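Side-chain contacts in mandelate racemase/muconate lactonizing enzyme (Polaromonas sp., PDB 2OG9), which probably acts as a racemase of the enolase superfamily, related to mandelate racemase and muconate lactonizing enzyme, with its active site at the mouth of a TIM barrel: residues A[79-84]-A[377-382]; A[198-203]-A[208-213]; A[275-280]-A[308-313]; A[293-298]-A[318-323]. All blocks are in the same frame, centred on the assembly; numbering follows the deposited sequence.

Interaction 1. Residues A[79-84]-A[377-382]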
loop_
_atom_site.group_PDB
_atom_site.type_symbol
_atom_site.label_atom_id
_atom_site.label_comp_id
_atom_site.label_asym_id
_atom_site.label_seq_id
_atom_site.Cartn_x
_atom_site.Cartn_y
_atom_site.Cartn_z
ATOM N N HIS A 79 -38.906 3.584 19.565
ATOM C CA HIS A 79 -37.639 4.127 20.045
ATOM C C HIS A 79 -37.728 5.646 20.204
ATOM O O HIS A 79 -37.269 6.204 21.204
ATOM C CB HIS A 79 -36.496 3.771 19.090
ATOM C CG HIS A 79 -35.139 3.953 19.699
ATOM N ND1 HIS A 79 -34.662 3.137 20.702
ATOM C CD2 HIS A 79 -34.179 4.880 19.477
ATOM C CE1 HIS A 79 -33.465 3.555 21.074
ATOM N NE2 HIS A 79 -33.148 4.612 20.346
ATOM N N ALA A 80 -38.323 6.312 19.218
ATOM C CA ALA A 80 -38.478 7.762 19.267
ATOM C C ALA A 80 -39.216 8.160 20.546
ATOM O O ALA A 80 -38.843 9.120 21.217
ATOM C CB ALA A 80 -39.253 8.251 18.041
ATOM N N ARG A 81 -40.263 7.411 20.880
ATOM C CA ARG A 81 -41.054 7.690 22.079
ATOM C C ARG A 81 -40.223 7.514 23.338
ATOM O O ARG A 81 -40.321 8.305 24.274
ATOM C CB ARG A 81 -42.275 6.762 22.128
ATOM C CG ARG A 81 -43.168 6.935 23.355
ATOM C CD ARG A 81 -44.412 6.057 23.241
ATOM N NE ARG A 81 -44.062 4.648 23.100
ATOM C CZ ARG A 81 -44.910 3.691 22.730
ATOM N NH1 ARG A 81 -46.176 3.984 22.459
ATOM N NH2 ARG A 81 -44.488 2.436 22.618
ATOM N N GLU A 82 -39.392 6.480 23.361
ATOM C CA GLU A 82 -38.568 6.224 24.534
ATOM C C GLU A 82 -37.469 7.253 24.770
ATOM O O GLU A 82 -37.159 7.567 25.915
ATOM C CB GLU A 82 -37.958 4.823 24.448
ATOM C CG GLU A 82 -37.096 4.457 25.642
ATOM C CD GLU A 82 -36.608 3.022 25.585
ATOM O OE1 GLU A 82 -36.335 2.533 24.471
ATOM O OE2 GLU A 82 -36.484 2.386 26.655
ATOM N N ILE A 83 -36.886 7.798 23.705
ATOM C CA ILE A 83 -35.811 8.771 23.885
ATOM C C ILE A 83 -36.245 10.235 23.836
ATOM O O ILE A 83 -35.493 11.115 24.251
ATOM C CB ILE A 83 -34.665 8.546 22.856
ATOM C CG1 ILE A 83 -35.133 8.877 21.437
ATOM C CG2 ILE A 83 -34.202 7.089 22.914
ATOM C CD1 ILE A 83 -34.037 8.692 20.382
ATOM N N ALA A 84 -37.456 10.497 23.354
ATOM C CA ALA A 84 -37.953 11.869 23.258
ATOM C C ALA A 84 -37.721 12.722 24.509
ATOM O O ALA A 84 -37.286 13.867 24.402
ATOM C CB ALA A 84 -39.438 11.861 22.901
ATOM N N GLU A 377 -50.202 5.812 15.547
ATOM C CA GLU A 377 -49.570 5.945 16.852
ATOM C C GLU A 377 -49.061 7.363 17.036
ATOM O O GLU A 377 -48.672 8.022 16.069
ATOM C CB GLU A 377 -48.373 4.992 16.986
ATOM C CG GLU A 377 -48.706 3.514 17.032
ATOM C CD GLU A 377 -47.509 2.663 17.445
ATOM O OE1 GLU A 377 -46.587 2.461 16.623
ATOM O OE2 GLU A 377 -47.489 2.200 18.603
ATOM N N GLU A 378 -49.070 7.833 18.278
ATOM C CA GLU A 378 -48.553 9.158 18.585
ATOM C C GLU A 378 -48.319 9.305 20.076
ATOM O O GLU A 378 -48.937 8.620 20.890
ATOM C CB GLU A 378 -49.496 10.261 18.089
ATOM C CG GLU A 378 -50.844 10.343 18.777
ATOM C CD GLU A 378 -51.556 11.645 18.456
ATOM O OE1 GLU A 378 -51.135 12.701 18.981
ATOM O OE2 GLU A 378 -52.526 11.613 17.669
ATOM N N ALA A 379 -47.407 10.200 20.426
ATOM C CA ALA A 379 -47.070 10.446 21.814
ATOM C C ALA A 379 -46.443 11.822 21.906
ATOM O O ALA A 379 -45.963 12.365 20.911
ATOM C CB ALA A 379 -46.090 9.399 22.302
ATOM N N GLN A 380 -46.455 12.386 23.104
ATOM C CA GLN A 380 -45.861 13.689 23.314
ATOM C C GLN A 380 -45.336 13.797 24.734
ATOM O O GLN A 380 -45.762 13.062 25.623
ATOM C CB GLN A 380 -46.878 14.795 23.019
ATOM C CG GLN A 380 -48.249 14.589 23.628
ATOM C CD GLN A 380 -49.226 15.666 23.196
ATOM O OE1 GLN A 380 -49.093 16.827 23.579
ATOM N NE2 GLN A 380 -50.205 15.286 22.384
ATOM N N VAL A 381 -44.387 14.702 24.932
ATOM C CA VAL A 381 -43.790 14.917 26.236
ATOM C C VAL A 381 -43.544 16.405 26.410
ATOM O O VAL A 381 -43.327 17.120 25.432
ATOM C CB VAL A 381 -42.452 14.145 26.367
ATOM C CG1 VAL A 381 -41.529 14.518 25.228
ATOM C CG2 VAL A 381 -41.796 14.451 27.702
ATOM N N GLY A 382 -43.592 16.870 27.654
ATOM C CA GLY A 382 -43.370 18.276 27.926
ATOM C C GLY A 382 -44.648 19.088 27.873
ATOM O O GLY A 382 -45.735 18.541 27.682
HETATM O O HOH W 1 -47.958 6.712 22.703
HETATM O O HOH W 2 -48.936 3.175 20.992
#

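Interaction 2. Residues A[198-203]-A[208-213]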
loop_
_atom_site.group_PDB
_atom_site.type_symbol
_atom_site.label_atom_id
_atom_site.label_comp_id
_atom_site.label_asym_id
_atom_site.label_seq_id
_atom_site.Cartn_x
_atom_site.Cartn_y
_atom_site.Cartn_z
ATOM N N THR A 198 -33.717 0.587 -25.225
ATOM C CA THR A 198 -33.503 0.978 -26.615
ATOM C C THR A 198 -34.764 1.669 -27.118
ATOM O O THR A 198 -34.695 2.694 -27.801
ATOM C CB THR A 198 -33.212 -0.248 -27.513
ATOM O OG1 THR A 198 -32.022 -0.902 -27.060
ATOM C CG2 THR A 198 -33.019 0.183 -28.965
ATOM N N ALA A 199 -35.913 1.101 -26.757
ATOM C CA ALA A 199 -37.213 1.631 -27.157
ATOM C C ALA A 199 -37.455 3.021 -26.581
ATOM O O ALA A 199 -37.962 3.908 -27.271
ATOM C CB ALA A 199 -38.317 0.682 -26.708
ATOM N N VAL A 200 -37.099 3.207 -25.313
ATOM C CA VAL A 200 -37.275 4.495 -24.656
ATOM C C VAL A 200 -36.353 5.531 -25.289
ATOM O O VAL A 200 -36.773 6.652 -25.589
ATOM C CB VAL A 200 -36.970 4.400 -23.142
ATOM C CG1 VAL A 200 -37.060 5.776 -22.499
ATOM C CG2 VAL A 200 -37.951 3.453 -22.477
ATOM N N ARG A 201 -35.097 5.151 -25.499
ATOM C CA ARG A 201 -34.125 6.055 -26.100
ATOM C C ARG A 201 -34.546 6.518 -27.491
ATOM O O ARG A 201 -34.408 7.696 -27.824
ATOM C CB ARG A 201 -32.747 5.385 -26.170
ATOM C CG ARG A 201 -31.743 6.090 -27.080
ATOM C CD ARG A 201 -31.564 7.564 -26.729
ATOM N NE ARG A 201 -30.977 7.773 -25.406
ATOM C CZ ARG A 201 -29.717 7.494 -25.090
ATOM N NH1 ARG A 201 -28.896 6.989 -26.003
ATOM N NH2 ARG A 201 -29.272 7.732 -23.860
ATOM N N LYS A 202 -35.061 5.600 -28.305
ATOM C CA LYS A 202 -35.481 5.964 -29.655
ATOM C C LYS A 202 -36.688 6.893 -29.629
ATOM O O LYS A 202 -36.819 7.774 -30.477
ATOM C CB LYS A 202 -35.818 4.718 -30.480
ATOM C CG LYS A 202 -36.170 5.047 -31.929
ATOM C CD LYS A 202 -36.502 3.809 -32.750
ATOM C CE LYS A 202 -36.872 4.195 -34.180
ATOM N NZ LYS A 202 -37.246 3.017 -35.018
ATOM N N HIS A 203 -37.563 6.697 -28.647
ATOM C CA HIS A 203 -38.764 7.514 -28.517
ATOM C C HIS A 203 -38.483 8.944 -28.053
ATOM O O HIS A 203 -38.905 9.907 -28.696
ATOM C CB HIS A 203 -39.738 6.855 -27.542
ATOM C CG HIS A 203 -41.062 7.547 -27.449
ATOM N ND1 HIS A 203 -41.862 7.775 -28.549
ATOM C CD2 HIS A 203 -41.734 8.048 -26.385
ATOM C CE1 HIS A 203 -42.970 8.385 -28.166
ATOM N NE2 HIS A 203 -42.918 8.562 -26.858
ATOM N N VAL A 208 -32.503 13.535 -24.325
ATOM C CA VAL A 208 -33.122 13.346 -23.018
ATOM C C VAL A 208 -32.249 12.441 -22.152
ATOM O O VAL A 208 -32.035 11.275 -22.482
ATOM C CB VAL A 208 -34.524 12.719 -23.149
ATOM C CG1 VAL A 208 -35.179 12.603 -21.779
ATOM C CG2 VAL A 208 -35.381 13.565 -24.073
ATOM N N PRO A 209 -31.719 12.973 -21.036
ATOM C CA PRO A 209 -30.871 12.169 -20.150
ATOM C C PRO A 209 -31.592 10.911 -19.683
ATOM O O PRO A 209 -32.762 10.964 -19.297
ATOM C CB PRO A 209 -30.574 13.121 -18.993
ATOM C CG PRO A 209 -30.599 14.480 -19.664
ATOM C CD PRO A 209 -31.824 14.360 -20.549
ATOM N N LEU A 210 -30.887 9.782 -19.718
ATOM C CA LEU A 210 -31.458 8.507 -19.293
ATOM C C LEU A 210 -30.567 7.778 -18.296
ATOM O O LEU A 210 -29.342 7.757 -18.443
ATOM C CB LEU A 210 -31.673 7.585 -20.496
ATOM C CG LEU A 210 -32.647 7.981 -21.605
ATOM C CD1 LEU A 210 -32.713 6.845 -22.617
ATOM C CD2 LEU A 210 -34.034 8.260 -21.032
HETATM N N MSE A 211 -31.187 7.182 -17.284
HETATM C CA MSE A 211 -30.455 6.408 -16.286
HETATM C C MSE A 211 -31.219 5.123 -16.014
HETATM O O MSE A 211 -32.413 5.050 -16.272
HETATM C CB MSE A 211 -30.266 7.194 -14.973
HETATM C CG MSE A 211 -31.459 8.001 -14.490
HETATM SE SE MSE A 211 -31.466 9.792 -15.234
HETATM C CE MSE A 211 -30.657 10.800 -13.768
ATOM N N VAL A 212 -30.529 4.100 -15.521
ATOM C CA VAL A 212 -31.191 2.841 -15.206
ATOM C C VAL A 212 -30.914 2.449 -13.758
ATOM O O VAL A 212 -29.897 2.842 -13.175
ATOM C CB VAL A 212 -30.746 1.693 -16.154
ATOM C CG1 VAL A 212 -31.056 2.061 -17.599
ATOM C CG2 VAL A 212 -29.263 1.403 -15.981
ATOM N N ASP A 213 -31.832 1.679 -13.184
ATOM C CA ASP A 213 -31.735 1.223 -11.802
ATOM C C ASP A 213 -31.929 -0.292 -11.808
ATOM O O ASP A 213 -33.008 -0.775 -12.156
ATOM C CB ASP A 213 -32.842 1.890 -10.981
ATOM C CG ASP A 213 -32.682 1.683 -9.490
ATOM O OD1 ASP A 213 -31.931 0.777 -9.071
ATOM O OD2 ASP A 213 -33.330 2.435 -8.731
#

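Interaction 3. Residues A[275-280]-A[308-313]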
loop_
_atom_site.group_PDB
_atom_site.type_symbol
_atom_site.label_atom_id
_atom_site.label_comp_id
_atom_site.label_asym_id
_atom_site.label_seq_id
_atom_site.Cartn_x
_atom_site.Cartn_y
_atom_site.Cartn_z
ATOM N N ASP A 275 -17.077 3.781 3.975
ATOM C CA ASP A 275 -16.459 2.564 3.465
ATOM C C ASP A 275 -16.610 2.523 1.947
ATOM O O ASP A 275 -15.664 2.212 1.221
ATOM C CB ASP A 275 -17.116 1.341 4.111
ATOM C CG ASP A 275 -16.267 0.089 3.987
ATOM O OD1 ASP A 275 -15.059 0.155 4.307
ATOM O OD2 ASP A 275 -16.811 -0.961 3.582
ATOM N N LEU A 276 -17.806 2.857 1.473
ATOM C CA LEU A 276 -18.096 2.887 0.046
ATOM C C LEU A 276 -17.145 3.876 -0.642
ATOM O O LEU A 276 -16.567 3.582 -1.695
ATOM C CB LEU A 276 -19.560 3.302 -0.158
ATOM C CG LEU A 276 -20.169 3.333 -1.560
ATOM C CD1 LEU A 276 -21.689 3.480 -1.461
ATOM C CD2 LEU A 276 -19.573 4.483 -2.349
ATOM N N ILE A 277 -16.971 5.043 -0.027
ATOM C CA ILE A 277 -16.099 6.085 -0.564
ATOM C C ILE A 277 -14.632 5.657 -0.525
ATOM O O ILE A 277 -13.862 5.993 -1.420
ATOM C CB ILE A 277 -16.282 7.410 0.226
ATOM C CG1 ILE A 277 -17.686 7.971 -0.044
ATOM C CG2 ILE A 277 -15.197 8.423 -0.160
ATOM C CD1 ILE A 277 -18.052 9.186 0.816
ATOM N N ARG A 278 -14.251 4.914 0.509
ATOM C CA ARG A 278 -12.876 4.439 0.636
ATOM C C ARG A 278 -12.547 3.507 -0.534
ATOM O O ARG A 278 -11.432 3.514 -1.053
ATOM C CB ARG A 278 -12.700 3.705 1.970
ATOM C CG ARG A 278 -11.282 3.224 2.253
ATOM C CD ARG A 278 -11.167 2.682 3.675
ATOM N NE ARG A 278 -11.964 1.475 3.885
ATOM C CZ ARG A 278 -11.644 0.273 3.412
ATOM N NH1 ARG A 278 -10.536 0.109 2.702
ATOM N NH2 ARG A 278 -12.431 -0.768 3.651
ATOM N N HIS A 279 -13.530 2.712 -0.954
ATOM C CA HIS A 279 -13.354 1.788 -2.071
ATOM C C HIS A 279 -13.464 2.477 -3.433
ATOM O O HIS A 279 -13.153 1.867 -4.458
ATOM C CB HIS A 279 -14.421 0.684 -2.043
ATOM C CG HIS A 279 -14.188 -0.381 -1.020
ATOM N ND1 HIS A 279 -14.353 -0.168 0.331
ATOM C CD2 HIS A 279 -13.835 -1.682 -1.155
ATOM C CE1 HIS A 279 -14.114 -1.292 0.984
ATOM N NE2 HIS A 279 -13.797 -2.226 0.106
ATOM N N ARG A 280 -13.905 3.734 -3.446
ATOM C CA ARG A 280 -14.117 4.465 -4.696
ATOM C C ARG A 280 -15.141 3.631 -5.472
ATOM O O ARG A 280 -14.979 3.344 -6.654
ATOM C CB ARG A 280 -12.809 4.596 -5.485
ATOM C CG ARG A 280 -11.745 5.399 -4.749
ATOM C CD ARG A 280 -10.421 5.462 -5.508
ATOM N NE ARG A 280 -10.554 6.112 -6.810
ATOM C CZ ARG A 280 -9.534 6.600 -7.512
ATOM N NH1 ARG A 280 -8.297 6.516 -7.037
ATOM N NH2 ARG A 280 -9.751 7.172 -8.690
ATOM N N ALA A 308 -13.713 13.679 -1.748
ATOM C CA ALA A 308 -13.324 12.591 -2.639
ATOM C C ALA A 308 -13.577 12.941 -4.104
ATOM O O ALA A 308 -13.270 12.151 -4.992
ATOM C CB ALA A 308 -14.078 11.316 -2.268
ATOM N N GLY A 309 -14.143 14.123 -4.344
ATOM C CA GLY A 309 -14.425 14.568 -5.701
ATOM C C GLY A 309 -15.597 13.886 -6.393
ATOM O O GLY A 309 -15.663 13.858 -7.626
ATOM N N LEU A 310 -16.533 13.353 -5.614
ATOM C CA LEU A 310 -17.690 12.649 -6.169
ATOM C C LEU A 310 -18.891 13.548 -6.453
ATOM O O LEU A 310 -18.952 14.693 -5.994
ATOM C CB LEU A 310 -18.135 11.538 -5.213
ATOM C CG LEU A 310 -17.075 10.540 -4.738
ATOM C CD1 LEU A 310 -17.728 9.517 -3.815
ATOM C CD2 LEU A 310 -16.441 9.843 -5.937
HETATM N N MSE A 311 -19.841 12.999 -7.211
HETATM C CA MSE A 311 -21.080 13.680 -7.570
HETATM C C MSE A 311 -22.131 13.216 -6.565
HETATM O O MSE A 311 -21.998 12.143 -5.969
HETATM C CB MSE A 311 -21.540 13.274 -8.977
HETATM C CG MSE A 311 -20.556 13.536 -10.100
HETATM SE SE MSE A 311 -20.361 15.407 -10.497
HETATM C CE MSE A 311 -22.023 15.716 -11.451
ATOM N N LEU A 312 -23.182 14.013 -6.392
ATOM C CA LEU A 312 -24.232 13.681 -5.445
ATOM C C LEU A 312 -25.604 13.522 -6.092
ATOM O O LEU A 312 -26.009 14.332 -6.932
ATOM C CB LEU A 312 -24.311 14.766 -4.372
ATOM C CG LEU A 312 -25.097 14.434 -3.111
ATOM C CD1 LEU A 312 -24.309 13.436 -2.277
ATOM C CD2 LEU A 312 -25.347 15.707 -2.315
ATOM N N ALA A 313 -26.320 12.479 -5.685
ATOM C CA ALA A 313 -27.667 12.213 -6.176
ATOM C C ALA A 313 -28.463 11.625 -5.008
ATOM O O ALA A 313 -28.701 10.420 -4.954
ATOM C CB ALA A 313 -27.625 11.223 -7.345
#

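Interaction 4. Residues A[293-298]-A[318-323]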
loop_
_atom_site.group_PDB
_atom_site.type_symbol
_atom_site.label_atom_id
_atom_site.label_comp_id
_atom_site.label_asym_id
_atom_site.label_seq_id
_atom_site.Cartn_x
_atom_site.Cartn_y
_atom_site.Cartn_z
ATOM N N GLY A 293 -29.927 8.846 9.378
ATOM C CA GLY A 293 -29.989 9.484 10.683
ATOM C C GLY A 293 -30.237 10.978 10.689
ATOM O O GLY A 293 -30.022 11.636 11.707
ATOM N N GLY A 294 -30.677 11.524 9.560
ATOM C CA GLY A 294 -30.956 12.946 9.509
ATOM C C GLY A 294 -29.966 13.793 8.733
ATOM O O GLY A 294 -29.056 13.287 8.068
ATOM N N ILE A 295 -30.156 15.101 8.831
ATOM C CA ILE A 295 -29.314 16.070 8.147
ATOM C C ILE A 295 -27.887 16.101 8.698
ATOM O O ILE A 295 -26.925 16.236 7.938
ATOM C CB ILE A 295 -29.938 17.481 8.253
ATOM C CG1 ILE A 295 -31.246 17.519 7.453
ATOM C CG2 ILE A 295 -28.945 18.532 7.770
ATOM C CD1 ILE A 295 -32.116 18.761 7.702
ATOM N N THR A 296 -27.754 15.968 10.015
ATOM C CA THR A 296 -26.439 15.999 10.645
ATOM C C THR A 296 -25.502 14.933 10.058
ATOM O O THR A 296 -24.406 15.266 9.605
ATOM C CB THR A 296 -26.562 15.870 12.185
ATOM O OG1 THR A 296 -27.128 17.083 12.716
ATOM C CG2 THR A 296 -25.201 15.632 12.824
ATOM N N PRO A 297 -25.906 13.648 10.058
ATOM C CA PRO A 297 -24.979 12.663 9.475
ATOM C C PRO A 297 -24.859 12.819 7.955
ATOM O O PRO A 297 -23.810 12.537 7.371
ATOM C CB PRO A 297 -25.566 11.312 9.907
ATOM C CG PRO A 297 -27.017 11.616 10.206
ATOM C CD PRO A 297 -26.966 12.983 10.836
ATOM N N PHE A 298 -25.930 13.293 7.320
ATOM C CA PHE A 298 -25.921 13.513 5.874
ATOM C C PHE A 298 -24.841 14.539 5.509
ATOM O O PHE A 298 -24.134 14.375 4.517
ATOM C CB PHE A 298 -27.288 14.022 5.394
ATOM C CG PHE A 298 -27.373 14.227 3.902
ATOM C CD1 PHE A 298 -27.999 13.284 3.092
ATOM C CD2 PHE A 298 -26.817 15.354 3.306
ATOM C CE1 PHE A 298 -28.069 13.462 1.711
ATOM C CE2 PHE A 298 -26.881 15.537 1.924
ATOM C CZ PHE A 298 -27.508 14.591 1.131
HETATM N N MSE A 318 -37.593 14.172 -1.769
HETATM C CA MSE A 318 -37.166 15.380 -2.463
HETATM C C MSE A 318 -37.467 16.639 -1.648
HETATM O O MSE A 318 -36.747 17.633 -1.751
HETATM C CB MSE A 318 -37.859 15.485 -3.824
HETATM C CG MSE A 318 -39.375 15.522 -3.757
HETATM SE SE MSE A 318 -40.104 15.865 -5.527
HETATM C CE MSE A 318 -41.933 16.355 -5.021
ATOM N N GLU A 319 -38.525 16.589 -0.840
ATOM C CA GLU A 319 -38.925 17.734 -0.018
ATOM C C GLU A 319 -37.779 18.180 0.893
ATOM O O GLU A 319 -37.655 19.361 1.246
ATOM C CB GLU A 319 -40.162 17.383 0.827
ATOM C CG GLU A 319 -41.464 17.181 0.033
ATOM C CD GLU A 319 -41.575 15.814 -0.633
ATOM O OE1 GLU A 319 -40.659 14.983 -0.462
ATOM O OE2 GLU A 319 -42.588 15.571 -1.326
ATOM N N LEU A 320 -36.943 17.221 1.276
ATOM C CA LEU A 320 -35.788 17.498 2.122
ATOM C C LEU A 320 -34.508 17.590 1.290
ATOM O O LEU A 320 -33.723 18.524 1.441
ATOM C CB LEU A 320 -35.635 16.390 3.171
ATOM C CG LEU A 320 -34.328 16.335 3.970
ATOM C CD1 LEU A 320 -34.119 17.628 4.736
ATOM C CD2 LEU A 320 -34.382 15.153 4.930
ATOM N N HIS A 321 -34.310 16.634 0.389
ATOM C CA HIS A 321 -33.090 16.613 -0.413
ATOM C C HIS A 321 -32.880 17.763 -1.387
ATOM O O HIS A 321 -31.743 18.055 -1.752
ATOM C CB HIS A 321 -32.971 15.274 -1.136
ATOM C CG HIS A 321 -32.778 14.119 -0.205
ATOM N ND1 HIS A 321 -31.811 14.114 0.778
ATOM C CD2 HIS A 321 -33.427 12.938 -0.098
ATOM C CE1 HIS A 321 -31.873 12.977 1.449
ATOM N NE2 HIS A 321 -32.846 12.246 0.936
ATOM N N VAL A 322 -33.952 18.423 -1.812
ATOM C CA VAL A 322 -33.777 19.546 -2.724
ATOM C C VAL A 322 -32.946 20.623 -2.019
ATOM O O VAL A 322 -32.130 21.309 -2.645
ATOM C CB VAL A 322 -35.141 20.142 -3.186
ATOM C CG1 VAL A 322 -35.944 20.655 -2.001
ATOM C CG2 VAL A 322 -34.892 21.258 -4.178
ATOM N N HIS A 323 -33.143 20.767 -0.710
ATOM C CA HIS A 323 -32.385 21.749 0.062
ATOM C C HIS A 323 -30.936 21.308 0.233
ATOM O O HIS A 323 -30.007 22.106 0.077
ATOM C CB HIS A 323 -33.012 21.935 1.444
ATOM C CG HIS A 323 -34.324 22.651 1.417
ATOM N ND1 HIS A 323 -34.424 24.012 1.219
ATOM C CD2 HIS A 323 -35.593 22.195 1.533
ATOM C CE1 HIS A 323 -35.697 24.363 1.215
ATOM N NE2 HIS A 323 -36.428 23.279 1.402
#

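Interaction 1. Residues A[79-84]-A[377-382]
The last turn of helix 73-83 lies against one flank of strand 377-382, with the CA atoms of R81 and A379 6.6 Å apart and those of A84 and V381 7.2 Å apart. No direct hydrogen bond joins the two backbones, so side chains and water carry the contact. R81 does most of the work. Its CG sits anti to the backbone N (chi1 179°), which sends the chain out of the helix and alongside the strand; there CD rests on CB of A379 at 3.9 Å. The bend at chi3 (58°) then turns the guanidinium toward E377. That meeting is electrostatic and not a salt bridge: NH1 of R81 and OE2 of E377 are 4.4 Å apart, and the oxygen stands well out of the guanidinium plane. Two waters make up the difference from positions in that plane, at the edge. One accepts from NH1 of R81 and donates to O of E378 at 2.8 Å, the other accepts from the same NH1 and donates to OE2 of E377 at 3.0 Å. NH1 thus reaches both a carboxylate and a strand carbonyl through solvent. Further along, CB of A84 meets CG1 of V381 at 4.1 Å, a small apolar patch. Strand 375-382 is the outermost strand, within this chain, of the antiparallel sheet of the N-terminal domain, paired with strand 15-26 through bonds such as A379 with I20. Behind the helix, A80 and I83 pack on helix 114-133, and a second subunit approaches at E82 and I83.

Interaction 2. Residues A[198-203]-A[208-213]
L210 faces V200 and R201 across the second half of a beta-alpha-beta unit of the TIM barrel, where helix 190-204 returns to strand 210-213 beside strand 181-184. Along the strand segment, V208 and P209 form the approach: V208 packs on I174 of helix 163-175, and P209 points its CB away from the helix and packs on R150. L210 is the residue that reaches the helix. Its CG is anti to the carbonyl carbon (chi1 -63°), which leads the branched end out between two helix residues, with one methyl for each. CD2 meets CG1 of V200 at 4.2 Å in ordinary apolar packing. CD1 lies among the atoms of R201, 3.8 Å from its CB and equally far from its NH2. The next residues keep to the sheet: M211 is hydrogen-bonded through its backbone to I181 and L183, and V212 to W237, while D213 forms a salt bridge with K182. The polar end of R201 is explained by a neighbour, for its NH2 donates to the carbonyl O of F233. Bends at chi2 (54°) and chi3 (65°) fold the arginine chain back so that its guanidinium passes obliquely by the leucine. This packing buries NE of R201, which has no hydrogen-bond partner in the model and stands 3.4 Å from CD1 of L210.

Interaction 3. Residues A[275-280]-A[308-313]
I277 on helix 270-278 meets A308 and L310, the residues that lead into strand 311-312. Going along the helix, D275 comes first and serves its own turn. One oxygen of its carboxylate, OD1, takes a salt bridge from NH2 of R278 at 2.9 Å on the syn side, while OD2 is hydrogen-bonded to ND1 of H247. L276 packs on L285 of the neighbouring strand. I277 then bridges the gap with two branches. CG2, anti to the backbone N, touches CB of A308 at 3.8 Å, and CG1, anti to the carbonyl carbon (chi1 -68°), comes within 4.1 Å of CD1 of L310, the two side chains crossing at a slant. R278 reaches back to D275. H279 turns to the backbone of D275 instead: its ND1 donates to O of D275 at 2.9 Å, with the carbonyl oxygen lying in the ring plane. The backbone N of H279 approaches that oxygen from the opposite face, so O of D275 accepts two bonds from H279, and the one from ND1 helps set the turn of the ring. R280 leaves the helix with positive phi in a Schellman motif, and G309 ends helix 295-307 in the same way. A third subunit comes close on this side, with its R220 packing on L310. Two helix ends thus come together beside the parallel strands 284-285 and 311-312, the alternation of outer helix and inner strand that defines a TIM barrel.

Interaction 4. Residues A[293-298]-A[318-323]
F298 and H321 lean together at an angle that is neither a stack nor edge-to-face: the ring centroids are 5.6 Å apart and the planes are inclined by 34°. CE1 of F298 comes up obliquely to the imidazole of H321. F298 gets there with CG anti to its own N (chi1 -178°), throwing the phenyl from helix 295-307 toward helix 318-326. H321 leaves the flank of its helix, and its ring swings over to the phenyl. Beside this pair, I295 and L320 meet through the ends of their chains. CD1 of L320 touches CD1 of I295 at 3.8 Å and CG1 of I295 at 4.0 Å, so a single leucine methyl sits beside the CG1-CD1 bond of the isoleucine. Helix 295-307 starts just here, G294 being its N-cap and G293 closing the preceding helix 289-292 in a Schellman motif. All four contact residues are buried. A289 of helix 289-292 touches F298, L320 and H321, L138 of helix 138-142 touches both I295 and L320, and helix 114-133 packs on I295 through D123 and W127.

From the N terminus, helix 73-83 opens interaction 1, which closes only when the chain returns as strand 375-382; the other three contacts all fall within that span, so the barrel is inserted between two parts of the N-terminal domain. Interaction 2 is a short local closure, complete before interaction 3 begins. Interactions 3 and 4 cross: 275-280 opens first, 293-298 follows, 308-313 closes the one and 318-323 the other. They touch where CD2 of L312 meets CZ of F298 at 4.2 Å. Interactions 2 and 3 both reach the same parallel sheet, their centres 25 Å apart, whereas interactions 1 and 2 lie on opposite sides of the chain's centre.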